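Local atomic coordinates of RPA0582 (Rhodopseudomonas palustris, PDB entry 3HHL), a protein that is of unknown function but belongs to the DUF1330 family and adopts a dimeric alpha-beta-barrel type of ferredoxin-like fold. Residues 37-40 and 41-45. Residues are numbered along the deposited sequence; the frame is centred on the assembly and turned at random.
Sequences AAYP and DGRET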
ATOM      1  N   ALA C  37      23.330  -5.878   1.424  1.00 39.94           N
ATOM      2  CA  ALA C  37      22.738  -7.003   0.704  1.00 40.72           C
ATOM      3  C   ALA C  37      23.269  -8.353   1.229  1.00 41.23           C
ATOM      4  O   ALA C  37      24.461  -8.490   1.470  1.00 41.34           O
ATOM      5  CB  ALA C  37      23.003  -6.865  -0.798  1.00 40.13           C
ATOM      6  N   ALA C  38      22.375  -9.331   1.390  1.00 41.93           N
ATOM      7  CA  ALA C  38      22.718 -10.687   1.863  1.00 42.48           C
ATOM      8  C   ALA C  38      22.723 -11.732   0.738  1.00 43.25           C
ATOM      9  O   ALA C  38      21.782 -12.514   0.599  1.00 43.04           O
ATOM     10  CB  ALA C  38      21.745 -11.125   2.976  1.00 41.97           C
ATOM     11  N   TYR C  39      23.780 -11.741  -0.065  1.00 44.47           N
ATOM     12  CA  TYR C  39      23.992 -12.820  -1.033  1.00 45.52           C
ATOM     13  C   TYR C  39      24.648 -14.056  -0.379  1.00 46.96           C
ATOM     14  O   TYR C  39      25.457 -13.911   0.548  1.00 46.72           O
ATOM     15  CB  TYR C  39      24.903 -12.356  -2.155  1.00 45.24           C
ATOM     16  CG  TYR C  39      24.319 -11.358  -3.102  1.00 44.44           C
ATOM     17  CD1 TYR C  39      24.434 -10.008  -2.857  1.00 44.28           C
ATOM     18  CD2 TYR C  39      23.681 -11.754  -4.268  1.00 45.39           C
ATOM     19  CE1 TYR C  39      23.931  -9.069  -3.736  1.00 44.04           C
ATOM     20  CE2 TYR C  39      23.156 -10.803  -5.156  1.00 45.85           C
ATOM     21  CZ  TYR C  39      23.299  -9.465  -4.873  1.00 44.45           C
ATOM     22  OH  TYR C  39      22.807  -8.513  -5.720  1.00 46.41           O
ATOM     23  N   PRO C  40      24.343 -15.269  -0.898  1.00 48.80           N
ATOM     24  CA  PRO C  40      25.019 -16.504  -0.458  1.00 49.61           C
ATOM     25  C   PRO C  40      26.535 -16.370  -0.472  1.00 50.41           C
ATOM     26  O   PRO C  40      27.199 -16.738   0.497  1.00 50.50           O
ATOM     27  CB  PRO C  40      24.588 -17.546  -1.495  1.00 49.67           C
ATOM     28  CG  PRO C  40      23.310 -17.009  -2.095  1.00 50.15           C
ATOM     29  CD  PRO C  40      23.412 -15.514  -2.019  1.00 49.09           C
ATOM     30  N   ASP C  41      27.074 -15.817  -1.556  1.00 51.38           N
ATOM     31  CA  ASP C  41      28.530 -15.659  -1.700  1.00 51.96           C
ATOM     32  C   ASP C  41      29.161 -14.533  -0.841  1.00 52.24           C
ATOM     33  O   ASP C  41      30.317 -14.195  -1.026  1.00 52.31           O
ATOM     34  CB  ASP C  41      28.908 -15.511  -3.194  1.00 52.02           C
ATOM     35  CG  ASP C  41      28.700 -14.101  -3.737  1.00 52.75           C
ATOM     36  OD1 ASP C  41      27.954 -13.310  -3.109  1.00 53.53           O
ATOM     37  OD2 ASP C  41      29.288 -13.785  -4.800  1.00 51.81           O
ATOM     38  N   GLY C  42      28.399 -13.933   0.070  1.00 52.84           N
ATOM     39  CA  GLY C  42      28.936 -12.934   1.009  1.00 52.98           C
ATOM     40  C   GLY C  42      29.420 -11.596   0.449  1.00 53.19           C
ATOM     41  O   GLY C  42      29.866 -10.735   1.213  1.00 53.24           O
ATOM     42  N   ARG C  43      29.319 -11.401  -0.867  1.00 53.30           N
ATOM     43  CA  ARG C  43      29.825 -10.181  -1.521  1.00 53.03           C
ATOM     44  C   ARG C  43      29.171  -8.924  -0.945  1.00 52.21           C
ATOM     45  O   ARG C  43      28.030  -8.955  -0.512  1.00 52.45           O
ATOM     46  CB  ARG C  43      29.711 -10.298  -3.057  1.00 53.24           C
ATOM     47  CG  ARG C  43      28.879  -9.224  -3.822  1.00 54.54           C
ATOM     48  CD  ARG C  43      27.413  -9.643  -4.127  1.00 53.76           C
ATOM     49  NE  ARG C  43      27.300 -10.978  -4.724  1.00 54.53           N
ATOM     50  CZ  ARG C  43      26.781 -11.285  -5.921  1.00 56.04           C
ATOM     51  NH1 ARG C  43      26.274 -10.360  -6.740  1.00 57.51           N
ATOM     52  NH2 ARG C  43      26.759 -12.559  -6.308  1.00 55.40           N
ATOM     53  N   GLU C  44      29.932  -7.841  -0.916  1.00 51.30           N
ATOM     54  CA  GLU C  44      29.534  -6.610  -0.267  1.00 50.65           C
ATOM     55  C   GLU C  44      28.918  -5.655  -1.297  1.00 50.09           C
ATOM     56  O   GLU C  44      29.601  -5.194  -2.218  1.00 50.37           O
ATOM     57  CB  GLU C  44      30.759  -5.967   0.416  1.00 50.33           C
ATOM     58  N   THR C  45      27.613  -5.407  -1.177  1.00 49.10           N
ATOM     59  CA  THR C  45      26.944  -4.302  -1.895  1.00 48.00           C
ATOM     60  C   THR C  45      25.777  -3.827  -1.040  1.00 46.63           C
ATOM     61  O   THR C  45      25.384  -4.490  -0.097  1.00 45.92           O
ATOM     62  CB  THR C  45      26.401  -4.687  -3.300  1.00 47.97           C
ATOM     63  OG1 THR C  45      25.074  -5.175  -3.168  1.00 49.57           O
ATOM     64  CG2 THR C  45      27.226  -5.757  -4.001  1.00 48.17           C
TER
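Arg43 lays its guanidinium flat on the phenol ring of Tyr39, the two planes only 7° apart. CZ of Arg43 sits 3.6 Å from the Tyr39 ring centroid, a cation-pi stack, while CD of Arg43 adds a CH-pi contact over the same face, 3.3 Å from Tyr39 CD1. Bends at chi2 and chi3 fold the arginine back over the ring.

A salt bridge to Asp41 holds the guanidinium in that orientation. Asp41 is gripped side-on: NE of Arg43 donates to Asp41 OD1 at 2.9 Å along the oxygen's syn lone pair, and OD1 lies nearly in the guanidinium plane; NH2 of Arg43 makes a longer, more bent bond to Asp41 OD2 (3.2 Å), from above the carboxylate plane. OD1 also accepts from the backbone N of Arg43, making an Asx turn, for which a short carboxylate is well suited.

Backbone bonds close the hairpin-like loop between strand 25-33 and helix 47-64. A type I turn runs from Tyr39 to Gly42, with Gly42 N 3.0 Å from Tyr39 O; Pro40 fits its first corner, where phi is near -50°, and glycine readily accepts the positive phi of 67° at its end. At the base, Ala37 N donates to Thr45 O at 2.9 Å.

Tyr39 OH is hydrogen-bonded to His116 ND1 and its side chain, like that of Ala37, packs on Ala50 of helix 47-64, linking the loop to the body of the chain. Asp41 probably balances the arginine's charge, keeping the cation on the aromatic face even at this exposed site.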